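Local coordinates for protein alpha-1,3-glucanase (Paenibacillus glycanilyticus, PDB 6K0P) that hydrolyses alpha-1,3-glucan as a glycoside hydrolase of family 87, captured here as its catalytic domain with the disaccharide nigerose bound, at residues S105-L110 with V303-C308; Y136-L141 with Y348-G353. The protein carries 1 engineered substitution. All blocks are in the same frame, centred on the assembly; numbering follows the deposited sequence.

Interaction 1. Residues S105-L110 with V303-C308; sequences SKFSYL and VEHFVC. With GLC (alpha-D-glucopyranose), chain D.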
ATOM      1  N   SER A 105     -19.374   1.151   6.684  1.00 10.28           N
ATOM      2  CA  SER A 105     -18.906   0.152   5.733  1.00 11.72           C
ATOM      3  C   SER A 105     -19.177   0.555   4.284  1.00 11.54           C
ATOM      4  O   SER A 105     -19.170  -0.310   3.400  1.00 11.83           O
ATOM      5  CB  SER A 105     -19.515  -1.217   6.038  1.00 12.13           C
ATOM      6  OG  SER A 105     -20.926  -1.115   6.144  1.00 12.97           O
ATOM      7  N   LYS A 106     -19.414   1.848   4.026  1.00 10.67           N
ATOM      8  CA  LYS A 106     -19.686   2.301   2.659  1.00 11.04           C
ATOM      9  C   LYS A 106     -18.615   1.835   1.670  1.00 12.13           C
ATOM     10  O   LYS A 106     -18.932   1.417   0.547  1.00 14.91           O
ATOM     11  CB  LYS A 106     -19.806   3.823   2.638  1.00 11.36           C
ATOM     12  CG  LYS A 106     -19.891   4.392   1.223  1.00 13.67           C
ATOM     13  CD  LYS A 106     -20.000   5.904   1.237  1.00 14.34           C
ATOM     14  CE  LYS A 106     -20.141   6.437  -0.192  1.00 19.08           C
ATOM     15  NZ  LYS A 106     -20.438   7.893  -0.205  1.00 24.75           N
ATOM     16  N   PHE A 107     -17.346   1.885   2.071  1.00 10.63           N
ATOM     17  CA  PHE A 107     -16.227   1.598   1.180  1.00 10.29           C
ATOM     18  C   PHE A 107     -15.633   0.208   1.362  1.00 11.06           C
ATOM     19  O   PHE A 107     -14.732  -0.166   0.603  1.00 11.07           O
ATOM     20  CB  PHE A 107     -15.144   2.675   1.333  1.00  9.40           C
ATOM     21  CG  PHE A 107     -15.593   4.031   0.867  1.00 11.16           C
ATOM     22  CD1 PHE A 107     -15.654   4.311  -0.483  1.00 11.58           C
ATOM     23  CD2 PHE A 107     -15.988   5.008   1.779  1.00 12.87           C
ATOM     24  CE1 PHE A 107     -16.082   5.549  -0.938  1.00 12.26           C
ATOM     25  CE2 PHE A 107     -16.419   6.258   1.338  1.00 11.51           C
ATOM     26  CZ  PHE A 107     -16.466   6.527  -0.025  1.00 12.23           C
ATOM     27  N   SER A 108     -16.106  -0.557   2.342  1.00 11.09           N
ATOM     28  CA  SER A 108     -15.615  -1.901   2.596  1.00 11.27           C
ATOM     29  C   SER A 108     -16.607  -2.937   2.061  1.00 13.22           C
ATOM     30  O   SER A 108     -17.666  -2.602   1.517  1.00 14.30           O
ATOM     31  CB  SER A 108     -15.351  -2.081   4.093  1.00 12.13           C
ATOM     32  OG  SER A 108     -16.481  -1.656   4.848  1.00 11.03           O
ATOM     33  N   TYR A 109     -16.247  -4.215   2.228  1.00 10.15           N
ATOM     34  CA  TYR A 109     -17.031  -5.373   1.800  1.00 10.28           C
ATOM     35  C   TYR A 109     -17.035  -5.533   0.284  1.00 12.23           C
ATOM     36  O   TYR A 109     -17.916  -5.010  -0.410  1.00 13.72           O
ATOM     37  CB  TYR A 109     -18.449  -5.365   2.394  1.00 13.38           C
ATOM     38  CG  TYR A 109     -18.463  -5.622   3.888  1.00 11.47           C
ATOM     39  CD1 TYR A 109     -18.143  -4.613   4.790  1.00 11.25           C
ATOM     40  CD2 TYR A 109     -18.791  -6.874   4.393  1.00 13.27           C
ATOM     41  CE1 TYR A 109     -18.139  -4.843   6.149  1.00 12.62           C
ATOM     42  CE2 TYR A 109     -18.791  -7.111   5.752  1.00 12.37           C
ATOM     43  CZ  TYR A 109     -18.473  -6.092   6.622  1.00 12.19           C
ATOM     44  OH  TYR A 109     -18.474  -6.316   7.978  1.00 13.14           O
ATOM     45  N   LEU A 110     -16.040  -6.252  -0.231  1.00 11.36           N
ATOM     46  CA  LEU A 110     -15.928  -6.574  -1.646  1.00 10.96           C
ATOM     47  C   LEU A 110     -16.037  -8.089  -1.768  1.00 12.84           C
ATOM     48  O   LEU A 110     -15.450  -8.822  -0.967  1.00 12.99           O
ATOM     49  CB  LEU A 110     -14.584  -6.066  -2.208  1.00 11.38           C
ATOM     50  CG  LEU A 110     -14.446  -4.570  -2.546  1.00 11.95           C
ATOM     51  CD1 LEU A 110     -15.388  -4.192  -3.685  1.00 14.85           C
ATOM     52  CD2 LEU A 110     -14.676  -3.651  -1.339  1.00 13.63           C
ATOM     53  N   VAL A 303      -4.756  10.612  -0.027  1.00  9.29           N
ATOM     54  CA  VAL A 303      -5.732  10.215  -1.036  0.65  9.40           C
ATOM     55  C   VAL A 303      -6.344   8.878  -0.636  1.00  9.62           C
ATOM     56  O   VAL A 303      -5.621   7.959  -0.231  1.00  9.52           O
ATOM     57  CB  VAL A 303      -5.054  10.119  -2.420  0.65 12.36           C
ATOM     58  CG1 VAL A 303      -6.025   9.684  -3.485  0.65 10.88           C
ATOM     59  CG2 VAL A 303      -4.426  11.452  -2.788  0.65 13.95           C
ATOM     60  N   GLU A 304      -7.668   8.773  -0.761  1.00  8.31           N
ATOM     61  CA  GLU A 304      -8.409   7.552  -0.464  1.00  8.24           C
ATOM     62  C   GLU A 304      -9.516   7.330  -1.478  1.00  9.35           C
ATOM     63  O   GLU A 304     -10.055   8.278  -2.055  1.00  8.97           O
ATOM     64  CB  GLU A 304      -9.072   7.574   0.922  1.00 10.32           C
ATOM     65  CG  GLU A 304      -8.082   7.846   2.041  1.00  9.05           C
ATOM     66  CD  GLU A 304      -8.480   7.245   3.383  1.00  8.84           C
ATOM     67  OE1 GLU A 304      -9.408   6.395   3.449  1.00 10.03           O
ATOM     68  OE2 GLU A 304      -7.830   7.605   4.391  1.00 10.21           O
ATOM     69  N   HIS A 305      -9.864   6.057  -1.680  1.00  9.62           N
ATOM     70  CA  HIS A 305     -11.086   5.696  -2.409  1.00 10.32           C
ATOM     71  C   HIS A 305     -11.034   6.126  -3.869  1.00  9.54           C
ATOM     72  O   HIS A 305     -12.056   6.501  -4.456  1.00 10.15           O
ATOM     73  CB  HIS A 305     -12.351   6.176  -1.689  1.00  9.65           C
ATOM     74  CG  HIS A 305     -12.399   5.756  -0.257  1.00  9.76           C
ATOM     75  ND1 HIS A 305     -12.864   6.576   0.749  1.00 10.62           N
ATOM     76  CD2 HIS A 305     -12.017   4.602   0.337  1.00 11.28           C
ATOM     77  CE1 HIS A 305     -12.763   5.942   1.906  1.00 11.27           C
ATOM     78  NE2 HIS A 305     -12.252   4.743   1.684  1.00 10.07           N
ATOM     79  N   PHE A 306      -9.833   6.071  -4.440  1.00  9.20           N
ATOM     80  CA  PHE A 306      -9.602   6.043  -5.875  1.00  8.35           C
ATOM     81  C   PHE A 306      -9.113   4.655  -6.253  1.00 10.81           C
ATOM     82  O   PHE A 306      -8.839   3.812  -5.392  1.00 10.35           O
ATOM     83  CB  PHE A 306      -8.582   7.122  -6.284  1.00 10.20           C
ATOM     84  CG  PHE A 306      -9.130   8.518  -6.179  1.00  9.68           C
ATOM     85  CD1 PHE A 306      -9.070   9.217  -4.977  1.00 10.66           C
ATOM     86  CD2 PHE A 306      -9.749   9.116  -7.267  1.00 11.07           C
ATOM     87  CE1 PHE A 306      -9.596  10.499  -4.873  1.00 11.82           C
ATOM     88  CE2 PHE A 306     -10.276  10.396  -7.169  1.00 10.53           C
ATOM     89  CZ  PHE A 306     -10.203  11.087  -5.971  1.00 12.45           C
ATOM     90  N   VAL A 307      -9.019   4.410  -7.560  1.00 10.49           N
ATOM     91  CA  VAL A 307      -8.399   3.171  -8.013  1.00 10.22           C
ATOM     92  C   VAL A 307      -6.898   3.211  -7.741  1.00 10.10           C
ATOM     93  O   VAL A 307      -6.334   2.281  -7.149  1.00  9.96           O
ATOM     94  CB  VAL A 307      -8.745   2.891  -9.488  1.00 10.37           C
ATOM     95  CG1 VAL A 307      -8.095   1.579  -9.949  1.00 12.69           C
ATOM     96  CG2 VAL A 307     -10.262   2.799  -9.649  1.00 11.30           C
ATOM     97  N   CYS A 308      -6.242   4.322  -8.100  1.00 10.19           N
ATOM     98  CA  CYS A 308      -4.832   4.533  -7.789  1.00 10.78           C
ATOM     99  C   CYS A 308      -4.613   5.996  -7.449  1.00  8.96           C
ATOM    100  O   CYS A 308      -5.425   6.858  -7.805  1.00 10.43           O
ATOM    101  CB  CYS A 308      -3.910   4.259  -8.991  1.00 11.22           C
ATOM    102  SG  CYS A 308      -4.200   2.711  -9.854  1.00 12.36           S
TER
HETATM  103  C1  GLC D   2     -18.584  10.433   6.224  1.00 22.10           C
HETATM  104  C2  GLC D   2     -18.565   8.925   6.006  1.00 21.24           C
HETATM  105  C3  GLC D   2     -18.172   8.550   4.584  1.00 21.99           C
HETATM  106  C4  GLC D   2     -19.107   9.287   3.645  1.00 23.49           C
HETATM  107  C5  GLC D   2     -19.115  10.772   3.969  1.00 23.69           C
HETATM  108  C6  GLC D   2     -20.052  11.479   2.997  1.00 24.76           C
HETATM  109  O2  GLC D   2     -17.757   8.307   6.985  1.00 22.75           O
HETATM  110  O3  GLC D   2     -18.414   7.187   4.436  1.00 21.03           O
HETATM  111  O4  GLC D   2     -18.719   9.155   2.287  1.00 19.81           O
HETATM  112  O5  GLC D   2     -19.486  11.002   5.322  1.00 22.05           O
HETATM  113  O6  GLC D   2     -21.394  11.095   3.245  1.00 27.05           O
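Phe-107 and His-305 form a buried face-to-face aromatic stack that pins a loop of the N-terminal beta domain against a turn of the right-handed beta-helix, the fold of the pectate-lyase-like clan. The two rings are almost parallel, their planes 5° apart, and their centroids lie 3.6 Å from each other, so the rings overlap broadly with a small offset. The imidazole is laid over the middle of the benzene face, with His-305 CE1 3.4 Å from Phe-107 CD2. The phenyl ring is brought there by a first torsion that sets CG opposite the carbonyl carbon (chi1 -66°). Phe-107 CB adds a CH-pi contact to the same imidazole face, 3.9 Å from the centroid of the His-305 ring.

Each ring is also backed on its other side. CB of Glu-304 sits over the centre of the far imidazole face, 3.9 Å above its plane, while CG of Lys-106 lies toward the rim of the far phenyl face. The imidazole is thus sandwiched, and its rotation is further fixed by a hydrogen bond between NE2 and Glu-137 OE1, from the strand beside the loop.

The same loop also meets sugar. The extended chain of Lys-106 carries NZ to O4 of the chain D glucose, 3.3 Å away, and Gln-248 O is a second partner of that nitrogen. Phe-107 CE2 approaches O3 of this glucose at 3.8 Å, obliquely to the ring. The stack therefore backs one wall of a glycan pocket.

Among its neighbours, the 105-110 loop joins strand 96-104 to strand 110-112, with strand 137-143 packed against Phe-107. His-305 follows directly on strand 297-304, a rung strand flanked in parallel by strands 271-274 and 319-326.

Interaction 2. Residues Y136-L141 with Y348-G353; sequences YEDAQL and YARGTG. With GLC (alpha-D-glucopyranose), chain B.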
ATOM      1  N   TYR A 136     -12.261  -4.087   6.476  1.00 10.23           N
ATOM      2  CA  TYR A 136     -11.890  -2.949   7.309  1.00  9.46           C
ATOM      3  C   TYR A 136     -11.995  -1.633   6.548  1.00  9.58           C
ATOM      4  O   TYR A 136     -11.845  -1.579   5.326  1.00 11.62           O
ATOM      5  CB  TYR A 136     -10.471  -3.135   7.874  1.00  9.72           C
ATOM      6  CG  TYR A 136     -10.484  -4.112   9.022  1.00  8.77           C
ATOM      7  CD1 TYR A 136     -10.750  -3.676  10.312  1.00 10.08           C
ATOM      8  CD2 TYR A 136     -10.306  -5.474   8.814  1.00  8.88           C
ATOM      9  CE1 TYR A 136     -10.832  -4.564  11.372  1.00  9.42           C
ATOM     10  CE2 TYR A 136     -10.368  -6.372   9.876  1.00 10.12           C
ATOM     11  CZ  TYR A 136     -10.630  -5.907  11.150  1.00 10.57           C
ATOM     12  OH  TYR A 136     -10.703  -6.778  12.215  1.00 11.25           O
ATOM     13  N   GLU A 137     -12.286  -0.572   7.293  1.00  9.09           N
ATOM     14  CA  GLU A 137     -12.250   0.781   6.758  1.00  9.45           C
ATOM     15  C   GLU A 137     -11.902   1.734   7.895  1.00  9.88           C
ATOM     16  O   GLU A 137     -11.647   1.314   9.031  1.00  9.73           O
ATOM     17  CB  GLU A 137     -13.554   1.141   6.037  1.00  9.63           C
ATOM     18  CG  GLU A 137     -13.403   1.262   4.517  1.00  9.44           C
ATOM     19  CD  GLU A 137     -12.579   2.465   4.099  1.00 10.02           C
ATOM     20  OE1 GLU A 137     -12.002   2.448   2.994  1.00  9.91           O
ATOM     21  OE2 GLU A 137     -12.530   3.448   4.871  1.00 10.62           O
ATOM     22  N   ASP A 138     -11.868   3.029   7.584  1.00  9.32           N
ATOM     23  CA  ASP A 138     -11.282   4.005   8.492  1.00  8.56           C
ATOM     24  C   ASP A 138     -12.279   5.099   8.840  1.00 10.03           C
ATOM     25  O   ASP A 138     -13.128   5.481   8.026  1.00 11.93           O
ATOM     26  CB  ASP A 138     -10.066   4.696   7.864  1.00  8.08           C
ATOM     27  CG  ASP A 138      -8.882   3.771   7.660  1.00  9.66           C
ATOM     28  OD1 ASP A 138      -8.922   2.582   8.076  1.00  9.96           O
ATOM     29  OD2 ASP A 138      -7.893   4.257   7.062  1.00 10.01           O
ATOM     30  N   ALA A 139     -12.138   5.630  10.052  1.00  8.54           N
ATOM     31  CA  ALA A 139     -12.870   6.818  10.474  1.00  8.65           C
ATOM     32  C   ALA A 139     -11.871   7.855  10.965  1.00  9.69           C
ATOM     33  O   ALA A 139     -10.933   7.528  11.700  1.00 10.75           O
ATOM     34  CB  ALA A 139     -13.848   6.478  11.605  1.00  9.80           C
ATOM     35  N   GLN A 140     -12.074   9.109  10.562  1.00  9.12           N
ATOM     36  CA  GLN A 140     -11.158  10.204  10.865  1.00 10.22           C
ATOM     37  C   GLN A 140     -11.837  11.208  11.788  1.00  9.17           C
ATOM     38  O   GLN A 140     -13.000  11.566  11.577  1.00 11.07           O
ATOM     39  CB  GLN A 140     -10.732  10.928   9.576  1.00 10.75           C
ATOM     40  CG  GLN A 140     -10.054  10.043   8.524  1.00 10.32           C
ATOM     41  CD  GLN A 140     -11.029   9.178   7.734  1.00  9.74           C
ATOM     42  OE1 GLN A 140     -12.188   9.541   7.544  1.00 11.89           O
ATOM     43  NE2 GLN A 140     -10.561   8.013   7.297  1.00 10.19           N
ATOM     44  N   LEU A 141     -11.104  11.689  12.797  1.00  9.72           N
ATOM     45  CA  LEU A 141     -11.694  12.593  13.780  1.00  9.99           C
ATOM     46  C   LEU A 141     -10.635  13.521  14.355  1.00 10.21           C
ATOM     47  O   LEU A 141      -9.558  13.069  14.751  1.00 10.37           O
ATOM     48  CB  LEU A 141     -12.321  11.789  14.922  1.00 10.33           C
ATOM     49  CG  LEU A 141     -13.113  12.576  15.963  1.00 11.30           C
ATOM     50  CD1 LEU A 141     -14.378  13.110  15.332  1.00 12.50           C
ATOM     51  CD2 LEU A 141     -13.456  11.666  17.154  1.00 13.05           C
ATOM     52  N   TYR A 348       3.490   6.662   2.673  1.00 10.24           N
ATOM     53  CA  TYR A 348       2.849   5.639   3.487  1.00 10.26           C
ATOM     54  C   TYR A 348       1.607   5.164   2.755  1.00  9.75           C
ATOM     55  O   TYR A 348       0.771   5.984   2.353  1.00 10.58           O
ATOM     56  CB  TYR A 348       2.438   6.228   4.848  1.00  8.67           C
ATOM     57  CG  TYR A 348       1.609   5.291   5.703  1.00  9.25           C
ATOM     58  CD1 TYR A 348       0.221   5.241   5.579  1.00 11.84           C
ATOM     59  CD2 TYR A 348       2.207   4.475   6.654  1.00 10.57           C
ATOM     60  CE1 TYR A 348      -0.541   4.382   6.350  1.00 11.00           C
ATOM     61  CE2 TYR A 348       1.454   3.612   7.435  1.00 10.19           C
ATOM     62  CZ  TYR A 348       0.079   3.575   7.281  1.00 10.78           C
ATOM     63  OH  TYR A 348      -0.683   2.716   8.055  1.00 10.28           O
ATOM     64  N   ALA A 349       1.480   3.845   2.591  1.00  9.74           N
ATOM     65  CA  ALA A 349       0.304   3.247   1.979  1.00 10.22           C
ATOM     66  C   ALA A 349      -0.277   2.210   2.925  1.00  9.23           C
ATOM     67  O   ALA A 349       0.460   1.406   3.504  1.00 10.69           O
ATOM     68  CB  ALA A 349       0.643   2.566   0.649  1.00 10.70           C
ATOM     69  N   ARG A 350      -1.600   2.235   3.079  1.00  9.11           N
ATOM     70  CA  ARG A 350      -2.300   1.191   3.820  1.00  9.32           C
ATOM     71  C   ARG A 350      -3.594   0.877   3.086  1.00  9.45           C
ATOM     72  O   ARG A 350      -4.347   1.789   2.733  1.00  9.25           O
ATOM     73  CB  ARG A 350      -2.620   1.625   5.259  1.00  9.61           C
ATOM     74  CG  ARG A 350      -3.329   0.524   6.054  1.00  9.92           C
ATOM     75  CD  ARG A 350      -3.569   0.940   7.494  1.00  9.64           C
ATOM     76  NE  ARG A 350      -4.636   1.936   7.658  1.00  8.64           N
ATOM     77  CZ  ARG A 350      -4.506   3.082   8.329  1.00  9.74           C
ATOM     78  NH1 ARG A 350      -3.343   3.420   8.894  1.00 10.97           N
ATOM     79  NH2 ARG A 350      -5.548   3.890   8.461  1.00 10.05           N
ATOM     80  N   GLY A 351      -3.864  -0.404   2.862  1.00  9.10           N
ATOM     81  CA  GLY A 351      -5.107  -0.779   2.217  1.00  9.12           C
ATOM     82  C   GLY A 351      -5.183  -0.574   0.716  1.00  9.54           C
ATOM     83  O   GLY A 351      -6.280  -0.356   0.185  1.00  9.71           O
ATOM     84  N   THR A 352      -4.062  -0.641   0.000  1.00  8.56           N
ATOM     85  CA  THR A 352      -4.189  -0.610  -1.454  1.00 10.35           C
ATOM     86  C   THR A 352      -4.865  -1.887  -1.958  1.00 10.71           C
ATOM     87  O   THR A 352      -4.971  -2.891  -1.242  1.00 10.38           O
ATOM     88  CB  THR A 352      -2.843  -0.386  -2.148  1.00  9.94           C
ATOM     89  OG1 THR A 352      -1.982  -1.510  -1.925  1.00  9.86           O
ATOM     90  CG2 THR A 352      -2.166   0.891  -1.643  1.00 10.05           C
ATOM     91  N   GLY A 353      -5.351  -1.833  -3.202  1.00  9.01           N
ATOM     92  CA  GLY A 353      -6.115  -2.933  -3.767  1.00  9.82           C
ATOM     93  C   GLY A 353      -5.345  -3.742  -4.796  1.00 10.15           C
ATOM     94  O   GLY A 353      -5.881  -4.663  -5.427  1.00 11.00           O
TER
HETATM   95  C1  GLC B   1     -15.906  14.418   6.074  1.00 23.91           C
HETATM   96  C2  GLC B   1     -16.624  13.146   5.670  1.00 24.29           C
HETATM   97  C3  GLC B   1     -17.163  12.289   6.822  1.00 21.51           C
HETATM   98  C4  GLC B   1     -16.127  12.237   7.898  1.00 21.82           C
HETATM   99  C5  GLC B   1     -15.846  13.645   8.330  1.00 21.95           C
HETATM  100  C6  GLC B   1     -14.916  13.716   9.533  1.00 20.77           C
HETATM  101  O1  GLC B   1     -16.816  15.378   6.338  1.00 21.72           O
HETATM  102  O2  GLC B   1     -17.623  13.472   4.740  1.00 23.33           O
HETATM  103  O3  GLC B   1     -17.227  10.956   6.393  1.00 19.87           O
HETATM  104  O4  GLC B   1     -16.640  11.516   8.981  1.00 19.15           O
HETATM  105  O5  GLC B   1     -15.168  14.228   7.258  1.00 23.97           O
HETATM  106  O6  GLC B   1     -13.668  13.100   9.331  1.00 20.69           O
HETATM  107  O   HOH W   1      -7.174   1.221   6.442  1.00  8.83           O
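Asp-138 and Arg-350 meet in a buried salt bridge between the strand carrying Gln-140 and a rung of the beta-helix, a small interface made almost wholly of paired polar atoms. Arg-350 NH2 donates to Asp-138 OD2 over 2.8 Å, with an angle of 145° at the hydrogen. The carboxylate lies at the guanidinium edge, yet the two planes are 60° apart, and OD2 is met from above the carboxylate plane. Asn-327 ND2 is a second donor to OD2.

Water 1 closes the bridge from one side: it donates to Asp-138 OD1 at 2.8 Å and accepts from Arg-350 NE at 2.9 Å. The remaining nitrogen, Arg-350 NH1, bonds Tyr-348 OH at 2.9 Å and forms a second salt bridge with Glu-171. All three guanidinium nitrogens are therefore engaged, and two carboxylates are likely to balance the buried charge. A bend at chi3 (73°) turns the otherwise extended arginine chain into this position. A methionine in place of Arg-350 would probably cost Asp-138 and Glu-171 the salt bridges they make with this guanidinium, and water 1 the N-H it accepts.

Within its own strand, Asp-138 N donates to Glu-137 OE2 (2.8 Å), while farther along Gln-140 O accepts from O6 of the chain B glucose (2.8 Å), tying this strand to a glycan pocket. Strand 137-143 pairs antiparallel with strand 72-80, whose Arg-78 touches both Asp-138 and Arg-350; strand 343-350 lies in parallel between strands 319-326 and 374-383.

In the fold
From the N terminus the chain first builds the beta domain, passing residues 105-110 and then 136-141, before it winds into the beta-helix and comes back to both places. Interaction 1 closes a loop of 192 intervening residues when the chain arrives at 303-308; interaction 2 closes one of 206 when it reaches 348-353. The segments alternate along the chain, so the two closures cross rather than nest. Their centres are only 8 Å apart, and His-305 of interaction 1 touches Glu-137 of interaction 2. Together they fasten the N-terminal domain to two turns of the helix, beside the strand that reaches a bound glycan.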